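Local coordinates for protein monooxygenase (Agrobacterium tumefaciens, PDB 2I7G) that probably catalyses a flavin-dependent monooxygenation, as a TIM-barrel member of the luciferase-like monooxygenase family whose precise substrate is not established, at residues 118-123 with 189-194; 94-99 with 126-131; 112-117 with 183-188; 108-113 with 158-163; 24-29 with 64-69. All coordinates share one frame; numbering follows the deposited sequence.

Interaction 1 (118-123 with 189-194); sequences TVDLLS and PLQERL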
# COMPACT_ATOMS: atom_id res chain seq x y z
N THR B 118 5.53 -3.58 -5.58
CA THR B 118 4.52 -4.55 -5.12
C THR B 118 3.26 -4.47 -6.00
O THR B 118 2.72 -5.48 -6.44
CB THR B 118 4.24 -4.34 -3.63
OG1 THR B 118 5.46 -4.56 -2.89
CG2 THR B 118 3.21 -5.37 -3.14
N VAL B 119 2.83 -3.25 -6.32
CA VAL B 119 1.66 -3.06 -7.21
C VAL B 119 2.00 -3.65 -8.58
O VAL B 119 1.14 -4.29 -9.22
CB VAL B 119 1.32 -1.57 -7.36
CG1 VAL B 119 0.18 -1.42 -8.36
CG2 VAL B 119 0.85 -0.99 -6.01
N ASP B 120 3.23 -3.42 -9.02
CA ASP B 120 3.68 -3.98 -10.30
C ASP B 120 3.55 -5.51 -10.32
O ASP B 120 3.10 -6.10 -11.31
CB ASP B 120 5.13 -3.61 -10.65
CG ASP B 120 5.38 -3.69 -12.13
OD1 ASP B 120 4.55 -3.10 -12.90
OD2 ASP B 120 6.36 -4.35 -12.53
N LEU B 121 3.97 -6.16 -9.24
CA LEU B 121 3.85 -7.62 -9.14
C LEU B 121 2.39 -8.08 -9.09
O LEU B 121 2.03 -9.07 -9.79
CB LEU B 121 4.65 -8.12 -7.93
CG LEU B 121 6.17 -7.91 -8.03
CD1 LEU B 121 6.74 -8.45 -6.69
CD2 LEU B 121 6.78 -8.66 -9.21
N LEU B 122 1.58 -7.40 -8.28
CA LEU B 122 0.15 -7.73 -8.17
C LEU B 122 -0.61 -7.57 -9.48
O LEU B 122 -1.60 -8.28 -9.73
CB LEU B 122 -0.53 -6.84 -7.12
CG LEU B 122 -0.10 -7.12 -5.66
CD1 LEU B 122 -0.51 -5.94 -4.69
CD2 LEU B 122 -0.62 -8.52 -5.19
N SER B 123 -0.16 -6.59 -10.28
CA SER B 123 -0.82 -6.21 -11.58
C SER B 123 -0.17 -6.84 -12.83
O SER B 123 -0.55 -6.51 -13.95
CB SER B 123 -0.81 -4.68 -11.74
OG SER B 123 0.53 -4.21 -11.96
N PRO B 189 10.45 -5.34 -9.24
CA PRO B 189 9.21 -5.35 -10.02
C PRO B 189 9.27 -6.31 -11.18
O PRO B 189 10.34 -6.92 -11.43
CB PRO B 189 9.11 -3.91 -10.54
CG PRO B 189 10.48 -3.41 -10.59
CD PRO B 189 11.23 -4.10 -9.44
N LEU B 190 8.15 -6.42 -11.89
CA LEU B 190 8.13 -7.21 -13.12
C LEU B 190 8.67 -6.47 -14.36
O LEU B 190 9.45 -7.04 -15.14
CB LEU B 190 6.71 -7.73 -13.34
CG LEU B 190 6.42 -8.93 -14.25
CD1 LEU B 190 7.29 -10.17 -14.01
CD2 LEU B 190 4.97 -9.26 -14.00
N GLN B 191 8.27 -5.22 -14.53
CA GLN B 191 8.74 -4.41 -15.66
C GLN B 191 10.26 -4.22 -15.57
O GLN B 191 10.80 -4.09 -14.47
CB GLN B 191 8.05 -3.05 -15.70
CG GLN B 191 6.56 -3.12 -16.06
CD GLN B 191 5.91 -1.75 -16.00
OE1 GLN B 191 5.88 -1.03 -17.00
NE2 GLN B 191 5.44 -1.36 -14.83
N GLU B 192 10.93 -4.22 -16.71
CA GLU B 192 12.39 -3.99 -16.73
C GLU B 192 12.78 -2.65 -16.08
O GLU B 192 13.74 -2.56 -15.30
CB GLU B 192 12.97 -4.09 -18.14
CG GLU B 192 14.48 -3.86 -18.16
CD GLU B 192 15.22 -4.65 -19.23
OE1 GLU B 192 14.63 -4.91 -20.30
OE2 GLU B 192 16.41 -4.99 -18.98
N ARG B 193 11.99 -1.62 -16.38
CA ARG B 193 12.20 -0.29 -15.83
C ARG B 193 10.84 0.24 -15.41
O ARG B 193 10.00 0.56 -16.25
CB ARG B 193 12.81 0.63 -16.90
CG ARG B 193 13.88 1.60 -16.39
CD ARG B 193 15.19 0.87 -16.10
NE ARG B 193 16.40 1.68 -16.27
CZ ARG B 193 17.04 1.85 -17.43
NH1 ARG B 193 16.59 1.29 -18.55
NH2 ARG B 193 18.14 2.60 -17.48
N LEU B 194 10.61 0.33 -14.10
CA LEU B 194 9.35 0.87 -13.59
C LEU B 194 9.19 2.30 -14.16
O LEU B 194 10.04 3.15 -13.88
CB LEU B 194 9.39 0.90 -12.06
CG LEU B 194 8.11 1.13 -11.22
CD1 LEU B 194 7.12 -0.02 -11.38
CD2 LEU B 194 8.46 1.31 -9.75

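Interaction 2 (94-99 with 126-131); sequences NIRLTS and RAEIMA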
# COMPACT_ATOMS: atom_id res chain seq x y z
N ASN B 94 -6.16 -4.88 -17.76
CA ASN B 94 -5.38 -4.22 -18.83
C ASN B 94 -4.93 -2.81 -18.52
O ASN B 94 -3.90 -2.36 -19.00
CB ASN B 94 -6.18 -4.25 -20.13
CG ASN B 94 -6.50 -5.66 -20.56
OD1 ASN B 94 -7.66 -6.01 -20.78
ND2 ASN B 94 -5.47 -6.49 -20.67
N ILE B 95 -5.71 -2.12 -17.70
CA ILE B 95 -5.41 -0.71 -17.45
C ILE B 95 -4.11 -0.50 -16.67
O ILE B 95 -3.80 -1.25 -15.74
CB ILE B 95 -6.62 -0.03 -16.75
CG1 ILE B 95 -6.58 1.50 -16.89
CG2 ILE B 95 -6.78 -0.52 -15.32
CD1 ILE B 95 -7.98 2.10 -16.72
N ARG B 96 -3.33 0.50 -17.07
CA ARG B 96 -2.15 0.83 -16.31
C ARG B 96 -2.52 1.64 -15.08
O ARG B 96 -3.50 2.40 -15.08
CB ARG B 96 -1.10 1.46 -17.19
CG ARG B 96 -0.67 0.42 -18.28
CD ARG B 96 0.52 0.78 -19.08
NE ARG B 96 1.67 1.05 -18.25
CZ ARG B 96 2.60 0.15 -17.94
NH1 ARG B 96 2.51 -1.12 -18.36
NH2 ARG B 96 3.61 0.52 -17.17
N LEU B 97 -1.73 1.49 -14.04
CA LEU B 97 -2.11 2.00 -12.71
C LEU B 97 -1.01 2.93 -12.18
O LEU B 97 0.14 2.46 -11.92
CB LEU B 97 -2.30 0.82 -11.73
CG LEU B 97 -3.49 -0.12 -12.10
CD1 LEU B 97 -3.37 -1.40 -11.25
CD2 LEU B 97 -4.85 0.57 -11.93
N THR B 98 -1.33 4.20 -12.02
CA THR B 98 -0.25 5.19 -11.69
C THR B 98 -0.66 6.08 -10.52
O THR B 98 -1.85 6.35 -10.31
CB THR B 98 0.16 6.08 -12.92
OG1 THR B 98 1.23 6.97 -12.59
CG2 THR B 98 -1.03 6.91 -13.44
N SER B 99 0.32 6.56 -9.77
CA SER B 99 0.04 7.75 -8.95
C SER B 99 -0.12 8.99 -9.89
O SER B 99 0.37 8.97 -11.02
CB SER B 99 1.13 7.99 -7.91
OG SER B 99 2.41 8.06 -8.52
N ARG B 126 1.90 -3.58 -14.61
CA ARG B 126 1.07 -2.43 -15.04
C ARG B 126 1.24 -1.13 -14.19
O ARG B 126 0.51 -0.11 -14.43
CB ARG B 126 -0.39 -2.83 -15.06
CG ARG B 126 -0.76 -3.73 -16.23
CD ARG B 126 -2.18 -4.16 -16.22
NE ARG B 126 -2.56 -4.99 -15.07
CZ ARG B 126 -3.62 -4.76 -14.27
NH1 ARG B 126 -4.42 -3.70 -14.42
NH2 ARG B 126 -3.85 -5.63 -13.28
N ALA B 127 2.20 -1.13 -13.24
CA ALA B 127 2.39 0.03 -12.35
C ALA B 127 3.28 1.14 -12.94
O ALA B 127 4.22 0.85 -13.73
CB ALA B 127 2.94 -0.40 -10.93
N GLU B 128 3.00 2.37 -12.51
CA GLU B 128 3.83 3.53 -12.83
C GLU B 128 3.77 4.51 -11.67
O GLU B 128 2.81 4.51 -10.83
CB GLU B 128 3.34 4.26 -14.12
CG GLU B 128 3.18 3.38 -15.34
CD GLU B 128 2.82 4.18 -16.57
OE1 GLU B 128 2.56 5.41 -16.44
OE2 GLU B 128 2.77 3.56 -17.65
N ILE B 129 4.80 5.35 -11.61
CA ILE B 129 4.87 6.44 -10.62
C ILE B 129 4.87 7.76 -11.39
O ILE B 129 5.64 7.91 -12.35
CB ILE B 129 6.19 6.36 -9.78
CG1 ILE B 129 6.23 5.05 -8.97
CG2 ILE B 129 6.29 7.62 -8.89
CD1 ILE B 129 7.67 4.71 -8.40
N MSE B 130 4.00 8.70 -10.99
CA MSE B 130 4.11 10.07 -11.52
C MSE B 130 4.46 10.97 -10.35
O MSE B 130 3.65 11.14 -9.41
CB MSE B 130 2.81 10.51 -12.21
CG MSE B 130 2.93 11.92 -12.74
SE MSE B 130 1.14 12.62 -13.27
CE MSE B 130 0.33 11.04 -14.08
N ALA B 131 5.69 11.46 -10.35
CA ALA B 131 6.19 12.23 -9.22
C ALA B 131 6.00 13.73 -9.50
O ALA B 131 6.29 14.21 -10.61
CB ALA B 131 7.64 11.94 -9.00
O HOH W 1 2.29 7.77 -14.94

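Interaction 3 (112-117 with 183-188); sequences VFQQFS and RGVYPR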
# COMPACT_ATOMS: atom_id res chain seq x y z
N VAL B 112 8.51 4.20 -1.52
CA VAL B 112 7.73 4.43 -2.73
C VAL B 112 8.07 3.33 -3.74
O VAL B 112 7.17 2.69 -4.30
CB VAL B 112 8.00 5.84 -3.28
CG1 VAL B 112 7.38 5.97 -4.70
CG2 VAL B 112 7.39 6.89 -2.26
N PHE B 113 9.35 3.08 -3.94
CA PHE B 113 9.75 2.06 -4.90
C PHE B 113 9.20 0.69 -4.50
O PHE B 113 8.70 -0.04 -5.35
CB PHE B 113 11.26 1.99 -5.05
CG PHE B 113 11.72 0.99 -6.10
CD1 PHE B 113 11.58 1.26 -7.47
CD2 PHE B 113 12.22 -0.23 -5.72
CE1 PHE B 113 11.98 0.32 -8.44
CE2 PHE B 113 12.67 -1.15 -6.69
CZ PHE B 113 12.52 -0.88 -8.04
N GLN B 114 9.30 0.35 -3.22
CA GLN B 114 8.82 -0.96 -2.74
C GLN B 114 7.31 -1.09 -2.91
O GLN B 114 6.79 -2.15 -3.35
CB GLN B 114 9.20 -1.18 -1.27
CG GLN B 114 10.72 -1.36 -1.09
CD GLN B 114 11.09 -1.57 0.35
OE1 GLN B 114 10.59 -0.89 1.24
NE2 GLN B 114 11.99 -2.52 0.58
N GLN B 115 6.59 -0.03 -2.59
CA GLN B 115 5.14 -0.05 -2.72
C GLN B 115 4.69 -0.21 -4.19
O GLN B 115 3.88 -1.10 -4.52
CB GLN B 115 4.53 1.20 -2.08
CG GLN B 115 4.65 1.24 -0.52
CD GLN B 115 4.60 2.69 -0.01
OE1 GLN B 115 4.21 3.59 -0.74
NE2 GLN B 115 5.05 2.90 1.23
N PHE B 116 5.27 0.58 -5.08
CA PHE B 116 4.88 0.49 -6.49
C PHE B 116 5.43 -0.78 -7.17
O PHE B 116 4.78 -1.29 -8.10
CB PHE B 116 5.26 1.76 -7.26
CG PHE B 116 4.33 2.90 -6.98
CD1 PHE B 116 3.22 3.12 -7.81
CD2 PHE B 116 4.52 3.71 -5.87
CE1 PHE B 116 2.31 4.21 -7.51
CE2 PHE B 116 3.65 4.81 -5.57
CZ PHE B 116 2.53 5.03 -6.40
N SER B 117 6.58 -1.30 -6.72
CA SER B 117 7.09 -2.60 -7.19
C SER B 117 6.10 -3.70 -6.78
O SER B 117 5.83 -4.63 -7.54
CB SER B 117 8.50 -2.88 -6.65
OG SER B 117 9.45 -2.06 -7.30
N ARG B 183 23.04 -1.90 -0.40
CA ARG B 183 21.89 -2.68 0.09
C ARG B 183 20.93 -3.03 -1.05
O ARG B 183 20.67 -2.21 -1.93
CB ARG B 183 21.10 -1.88 1.14
CG ARG B 183 21.92 -1.32 2.31
CD ARG B 183 22.77 -2.39 3.02
NE ARG B 183 22.00 -3.49 3.64
CZ ARG B 183 22.57 -4.54 4.23
NH1 ARG B 183 21.80 -5.50 4.77
NH2 ARG B 183 23.92 -4.67 4.27
N GLY B 184 20.38 -4.25 -1.01
CA GLY B 184 19.34 -4.64 -1.98
C GLY B 184 17.98 -4.09 -1.57
O GLY B 184 17.66 -4.02 -0.37
N VAL B 185 17.14 -3.75 -2.57
CA VAL B 185 15.79 -3.24 -2.29
C VAL B 185 14.79 -4.18 -2.94
O VAL B 185 14.83 -4.38 -4.15
CB VAL B 185 15.58 -1.79 -2.78
CG1 VAL B 185 14.14 -1.33 -2.50
CG2 VAL B 185 16.60 -0.86 -2.05
N TYR B 186 13.90 -4.75 -2.12
CA TYR B 186 13.02 -5.84 -2.56
C TYR B 186 11.54 -5.48 -2.27
O TYR B 186 11.25 -4.69 -1.35
CB TYR B 186 13.40 -7.15 -1.79
CG TYR B 186 14.85 -7.49 -2.07
CD1 TYR B 186 15.24 -7.96 -3.32
CD2 TYR B 186 15.83 -7.18 -1.12
CE1 TYR B 186 16.60 -8.21 -3.61
CE2 TYR B 186 17.20 -7.43 -1.38
CZ TYR B 186 17.56 -7.91 -2.63
OH TYR B 186 18.90 -8.11 -2.86
N PRO B 187 10.58 -6.08 -3.01
CA PRO B 187 10.80 -7.01 -4.11
C PRO B 187 11.10 -6.27 -5.41
O PRO B 187 10.71 -5.09 -5.58
CB PRO B 187 9.44 -7.73 -4.24
CG PRO B 187 8.44 -6.67 -3.90
CD PRO B 187 9.13 -5.85 -2.78
N ARG B 188 11.77 -6.97 -6.33
CA ARG B 188 12.02 -6.38 -7.65
C ARG B 188 10.71 -6.40 -8.46
O ARG B 188 9.91 -7.33 -8.32
CB ARG B 188 13.12 -7.17 -8.39
CG ARG B 188 14.45 -7.27 -7.63
CD ARG B 188 14.86 -5.90 -7.09
NE ARG B 188 15.10 -4.93 -8.17
CZ ARG B 188 15.40 -3.65 -7.97
NH1 ARG B 188 15.42 -3.13 -6.73
NH2 ARG B 188 15.65 -2.88 -9.04

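Interaction 4 (108-113 with 158-163); sequences DPVRVF and LDLLLA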
# COMPACT_ATOMS: atom_id res chain seq x y z
N ASP B 108 9.68 8.68 1.37
CA ASP B 108 10.95 7.96 1.31
C ASP B 108 10.97 7.20 -0.02
O ASP B 108 10.12 6.33 -0.21
CB ASP B 108 11.03 6.95 2.46
CG ASP B 108 12.35 6.13 2.45
OD1 ASP B 108 13.14 6.17 1.46
OD2 ASP B 108 12.62 5.49 3.48
N PRO B 109 11.89 7.54 -0.95
CA PRO B 109 11.91 6.86 -2.26
C PRO B 109 12.07 5.32 -2.16
O PRO B 109 11.56 4.63 -3.03
CB PRO B 109 13.10 7.47 -2.99
CG PRO B 109 13.47 8.71 -2.24
CD PRO B 109 12.90 8.62 -0.86
N VAL B 110 12.77 4.83 -1.13
CA VAL B 110 12.84 3.38 -0.92
C VAL B 110 11.43 2.79 -0.72
O VAL B 110 11.06 1.82 -1.37
CB VAL B 110 13.81 2.98 0.21
CG1 VAL B 110 13.79 1.47 0.35
CG2 VAL B 110 15.26 3.49 -0.12
N ARG B 111 10.66 3.39 0.18
CA ARG B 111 9.28 2.92 0.40
C ARG B 111 8.42 3.05 -0.84
O ARG B 111 7.66 2.14 -1.15
CB ARG B 111 8.58 3.66 1.56
CG ARG B 111 9.33 3.58 2.88
CD ARG B 111 9.26 2.14 3.45
NE ARG B 111 9.77 2.17 4.84
CZ ARG B 111 9.83 1.11 5.63
NH1 ARG B 111 9.40 -0.07 5.21
NH2 ARG B 111 10.31 1.24 6.87
N VAL B 112 8.51 4.20 -1.52
CA VAL B 112 7.73 4.43 -2.73
C VAL B 112 8.07 3.33 -3.74
O VAL B 112 7.17 2.69 -4.30
CB VAL B 112 8.00 5.84 -3.28
CG1 VAL B 112 7.38 5.97 -4.70
CG2 VAL B 112 7.39 6.89 -2.26
N PHE B 113 9.35 3.08 -3.94
CA PHE B 113 9.75 2.06 -4.90
C PHE B 113 9.20 0.69 -4.50
O PHE B 113 8.70 -0.04 -5.35
CB PHE B 113 11.26 1.99 -5.05
CG PHE B 113 11.72 0.99 -6.10
CD1 PHE B 113 11.58 1.26 -7.47
CD2 PHE B 113 12.22 -0.23 -5.72
CE1 PHE B 113 11.98 0.32 -8.44
CE2 PHE B 113 12.67 -1.15 -6.69
CZ PHE B 113 12.52 -0.88 -8.04
N LEU B 158 14.33 12.02 -6.32
CA LEU B 158 14.14 11.54 -7.68
C LEU B 158 15.41 10.80 -8.07
O LEU B 158 15.30 9.71 -8.66
CB LEU B 158 13.83 12.70 -8.65
CG LEU B 158 13.68 12.31 -10.11
CD1 LEU B 158 12.60 11.23 -10.31
CD2 LEU B 158 13.32 13.52 -10.95
N ASP B 159 16.62 11.39 -7.79
CA ASP B 159 17.88 10.72 -8.11
C ASP B 159 17.93 9.33 -7.42
O ASP B 159 18.22 8.30 -8.07
CB ASP B 159 19.07 11.56 -7.65
CG ASP B 159 20.39 10.97 -8.09
OD1 ASP B 159 20.65 10.95 -9.31
OD2 ASP B 159 21.19 10.58 -7.20
N LEU B 160 17.59 9.28 -6.13
CA LEU B 160 17.49 7.93 -5.47
C LEU B 160 16.47 6.96 -6.14
O LEU B 160 16.79 5.81 -6.45
CB LEU B 160 17.26 8.08 -3.99
CG LEU B 160 17.07 6.78 -3.21
CD1 LEU B 160 18.25 5.82 -3.44
CD2 LEU B 160 16.93 7.22 -1.74
N LEU B 161 15.25 7.43 -6.37
CA LEU B 161 14.24 6.58 -7.02
C LEU B 161 14.75 5.99 -8.33
O LEU B 161 14.54 4.81 -8.61
CB LEU B 161 12.95 7.38 -7.28
CG LEU B 161 11.77 6.62 -7.86
CD1 LEU B 161 11.36 5.42 -7.02
CD2 LEU B 161 10.59 7.60 -8.03
N LEU B 162 15.41 6.80 -9.15
CA LEU B 162 15.93 6.29 -10.43
C LEU B 162 17.08 5.28 -10.23
O LEU B 162 17.18 4.30 -10.97
CB LEU B 162 16.41 7.45 -11.31
CG LEU B 162 15.29 8.41 -11.75
CD1 LEU B 162 15.83 9.69 -12.42
CD2 LEU B 162 14.25 7.73 -12.66
N ALA B 163 17.91 5.51 -9.21
CA ALA B 163 18.99 4.57 -8.86
C ALA B 163 18.39 3.21 -8.47
O ALA B 163 18.89 2.16 -8.91
CB ALA B 163 19.81 5.13 -7.72

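Interaction 5 (24-29 with 64-69); sequences LGLYTF and DVFGLG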
# COMPACT_ATOMS: atom_id res chain seq x y z
N LEU B 24 -5.27 6.91 -23.62
CA LEU B 24 -6.31 7.76 -22.98
C LEU B 24 -6.68 7.22 -21.62
O LEU B 24 -7.02 6.04 -21.49
CB LEU B 24 -7.58 7.84 -23.83
CG LEU B 24 -7.56 8.35 -25.28
CD1 LEU B 24 -6.97 9.73 -25.41
CD2 LEU B 24 -6.96 7.34 -26.28
N GLY B 25 -6.65 8.09 -20.62
CA GLY B 25 -6.89 7.67 -19.28
C GLY B 25 -7.64 8.66 -18.42
O GLY B 25 -8.08 9.74 -18.88
N LEU B 26 -7.73 8.29 -17.15
CA LEU B 26 -8.47 9.06 -16.13
C LEU B 26 -7.53 9.25 -14.94
O LEU B 26 -6.63 8.43 -14.73
CB LEU B 26 -9.66 8.27 -15.58
CG LEU B 26 -10.87 8.16 -16.54
CD1 LEU B 26 -11.79 6.97 -16.20
CD2 LEU B 26 -11.60 9.49 -16.57
N TYR B 27 -7.74 10.34 -14.21
CA TYR B 27 -7.13 10.45 -12.85
C TYR B 27 -8.09 11.11 -11.88
O TYR B 27 -8.98 11.84 -12.32
CB TYR B 27 -5.75 11.09 -12.87
CG TYR B 27 -5.69 12.58 -13.17
CD1 TYR B 27 -5.27 13.49 -12.19
CD2 TYR B 27 -6.04 13.07 -14.44
CE1 TYR B 27 -5.18 14.85 -12.47
CE2 TYR B 27 -5.98 14.45 -14.72
CZ TYR B 27 -5.56 15.32 -13.72
OH TYR B 27 -5.48 16.67 -14.00
N THR B 28 -7.91 10.88 -10.58
CA THR B 28 -8.78 11.51 -9.58
C THR B 28 -7.98 11.62 -8.28
O THR B 28 -6.98 10.88 -8.09
CB THR B 28 -10.13 10.75 -9.40
OG1 THR B 28 -10.97 11.39 -8.42
CG2 THR B 28 -9.88 9.31 -8.94
N PHE B 29 -8.48 12.49 -7.40
CA PHE B 29 -7.96 12.67 -6.07
C PHE B 29 -8.85 11.98 -5.03
O PHE B 29 -8.47 11.95 -3.83
CB PHE B 29 -7.84 14.17 -5.73
CG PHE B 29 -6.91 14.93 -6.65
CD1 PHE B 29 -5.94 14.27 -7.41
CD2 PHE B 29 -7.00 16.33 -6.74
CE1 PHE B 29 -5.05 14.98 -8.24
CE2 PHE B 29 -6.15 17.05 -7.56
CZ PHE B 29 -5.17 16.39 -8.34
N ASP B 64 -6.80 3.27 -21.01
CA ASP B 64 -5.39 2.84 -20.98
C ASP B 64 -4.70 3.03 -19.65
O ASP B 64 -3.78 2.29 -19.32
CB ASP B 64 -4.60 3.57 -22.07
CG ASP B 64 -5.13 3.23 -23.46
OD1 ASP B 64 -5.12 2.02 -23.81
OD2 ASP B 64 -5.58 4.16 -24.16
N VAL B 65 -5.11 4.06 -18.90
CA VAL B 65 -4.40 4.46 -17.68
C VAL B 65 -5.40 4.98 -16.67
O VAL B 65 -6.35 5.67 -17.05
CB VAL B 65 -3.41 5.64 -17.96
CG1 VAL B 65 -2.72 6.09 -16.65
CG2 VAL B 65 -2.42 5.29 -19.06
N PHE B 66 -5.17 4.66 -15.40
CA PHE B 66 -5.91 5.31 -14.32
C PHE B 66 -4.92 5.78 -13.24
O PHE B 66 -4.08 4.97 -12.75
CB PHE B 66 -6.94 4.31 -13.74
CG PHE B 66 -8.12 4.98 -13.01
CD1 PHE B 66 -9.41 4.90 -13.55
CD2 PHE B 66 -7.91 5.68 -11.83
CE1 PHE B 66 -10.50 5.50 -12.92
CE2 PHE B 66 -8.99 6.31 -11.16
CZ PHE B 66 -10.30 6.23 -11.72
N GLY B 67 -5.03 7.07 -12.90
CA GLY B 67 -4.17 7.70 -11.86
C GLY B 67 -4.88 8.10 -10.59
O GLY B 67 -6.04 8.56 -10.63
N LEU B 68 -4.18 7.98 -9.44
CA LEU B 68 -4.75 8.43 -8.16
C LEU B 68 -3.72 9.37 -7.51
O LEU B 68 -2.50 9.03 -7.44
CB LEU B 68 -4.95 7.27 -7.20
CG LEU B 68 -5.83 6.15 -7.69
CD1 LEU B 68 -5.93 5.11 -6.57
CD2 LEU B 68 -7.27 6.65 -8.00
N GLY B 69 -4.19 10.54 -7.10
CA GLY B 69 -3.30 11.55 -6.50
C GLY B 69 -3.24 11.46 -4.99
O GLY B 69 -4.18 11.01 -4.33
O HOH W 2 -6.10 12.46 -2.93

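Interaction 1 (118-123 with 189-194)
The carboxylate of D120 and the carboxamide of Q191 meet with their side chains at about a right angle and their planes 33° apart. Q191 NE2 comes to D120 OD1 from above the carboxylate plane, 2.7 Å away. The other oxygen, OD2, is met nearly along its C-O axis by the backbone N of Q191 at 2.9 Å, a straight bond (170°). The N of L190 adds a weak, bent bond to the same OD2 at 2.8 Å, and P189 CB packs beside it. With CG of D120 anti to its backbone N (chi1 -156°), the carboxylate leaves the last turns of helix 109-122 and enters the bend of the 189-194 loop. L121 sets CD2 over the backbone of P189 and L190. Beyond the pair, OD1 also accepts from A127 N, and the Q191 amide bonds A127 O and R96, so helix, loop and barrel strands meet here. L121 and L190 also pack on G41 of the second subunit. One buried acid thus takes a strong and a weak bond from successive loop N-H groups, together with the Q191 amide and A127 N, which probably helps hold the loop's turn; that many donors would probably favour the ionised carboxylate.

Interaction 2 (94-99 with 126-131)
Strands 96-99 and 127-131 are parallel neighbours in the TIM barrel, the two strands of a beta-alpha-beta unit whose crossover is helix 109-122. L97 sits in the middle of the pairing: its N donates to R126 O at 2.8 Å and its O accepts from E128 N at 2.9 Å. Two arginines lie at the N-terminal end of the pairing. R126 bends at chi3 (-63°) so that NH1 meets I95 O on a lone pair, in the carbonyl plane, at 2.9 Å; its NE donates to S123 O, just past the crossover helix. R96 folds back over its neighbour strand, placing R126 O over one face of its guanidinium. Its NE, with the acceptor in the guanidinium plane, reaches E128 OE2 at 2.8 Å on the anti side, 33° out of the carboxylate plane, and NH2 adds a weaker bond to the same atom. The planes of this salt bridge are 47° apart. R329 is a second charged partner of E128, at OE1, which also accepts a hydrogen bond from a water that donates to T98 OG1 as well. Toward the C-terminal ends of the strands a hydroxyl joins the pairing: S99 OG, also bonded to S102, accepts from M130 N at 3.0 Å.

Interaction 3 (112-117 with 183-188)
V185, just past strand 183-184, is the first residue of 183-188 to reach helix 109-122. Its CG1 fits between two helix side chains, 3.7 Å from Q114 CG and 3.9 Å from F113 CD2, where it lies at the edge of the phenyl ring. Y186 points away from the helix, its OH bonded to E168, and offers its carbonyl instead: Q114, extended beyond CG, brings NE2 to Y186 O at 3.0 Å in a weak, bent bond. That oxygen also accepts from S79 of the second subunit. The peptide into P187 is cis, and P187 O then comes within 3.3 Å of S117 CB. R188 doubles back through bends at chi2 and chi3 (-48° and -62°), so that NH1 bonds V185 O in its own segment at 2.9 Å. The guanidinium of this bent chain has F113 CZ over one face; its plane is 37° from the ring's, and NH1 lies 3.4 Å from F113 CE2. NH2 is held by L164 O as well. Two backbone carbonyls thus take N-H groups of the arginine, which probably helps it lie against the aromatic ring, and direct polar bonding between helix and loop amounts to one weak amide contact.

Interaction 4 (108-113 with 158-163)
P109 and L160 meet at about a right angle, proline ring against leucine branch. L160 has its CG anti to the backbone N (chi1 177°), and its second torsion then turns CD2 to 3.8 Å from P109 CG, while L160 CG itself rests 4.0 Å from P109 CB. CB of the same proline approaches the backbone at L161 N, 4.0 Å away, so the proline sits close to the partner helix, where the two segments come nearest, at P109 and L161. L161 adopts almost the same conformation as L160 in both torsions, but from the next position round the helix its CD1 is directed to F113, stopping 4.0 Å from CB and slanting past the start of the ring. V110 contributes a looser touch, CG2 to L160 CD2 at 4.4 Å. The contact between the segments is wholly apolar; what polar order there is belongs to the helix start. D108 is the N-cap, its OD1 accepting from V110 N at 2.9 Å from above the carboxylate plane and also binding H177. R111, the next residue after V110, takes no part in the contact and forms a salt bridge with E70 of the second subunit. The axes of 109-113 and 158-163 run in the same general direction and approach to 9.3 Å at 43°, as neighbouring helices on the outside of an alpha/beta barrel.

Interaction 5 (24-29 with 64-69)
L26 and F66 cross obliquely on adjacent parallel strands of the TIM barrel, 23-28 and 65-68, which helix 40-60 links into a beta-alpha-beta unit. L26 CB stands over one face of the F66 ring in a CH-pi contact, 4.2 Å from the centroid and offset toward the rim, with CD1 against CE1. At the ring's edge is T28 CG2, 3.8 Å from F66 CE2 and equally close to L68 CD2. F66 reaches both neighbours because its CG is anti to the backbone N (chi1 -158°), which lays the ring across the adjacent strand. Beneath these side chains runs regular parallel pairing: L26 N to V65 O, G67 N to L26 O, T28 N to G67 O and G69 N to T28 O. At G67 and G69 the absence of side chains leaves room for Y27 CB and the F29 ring. Farther out, helix 40-60 packs on F66 and T28, and helix 341-363 on L26 and L24. Near the N-terminal end D64 pairs with L24 twice: its backbone N donates to L24 O at 2.8 Å, and its OD2, which also pairs with R360, uses its anti lone pair to accept from L24 N at 2.8 Å, nearly straight at 172°.

From the N terminus, interaction 5 closes first, joining 24-29 to 64-69 across helix 40-60, and is complete before the others begin. Interaction 2 follows in series and continues the same sheet, since strands 65-68 and 96-99 are neighbours. Its loop contains helix 109-122, from which interactions 4, 3 and 1 start in turn, so each of them crosses interaction 2. Interaction 4 ties the helix's first turns to helix 150-166; it shares V112 and F113 with interaction 3, starting from the same part of the helix, and closes sooner. Interactions 3 and 4 both cross interaction 1. Interactions 3 and 1 seat 183-188 and then 189-194 along the helix, and interactions 1, 3 and 4 all touch the second subunit.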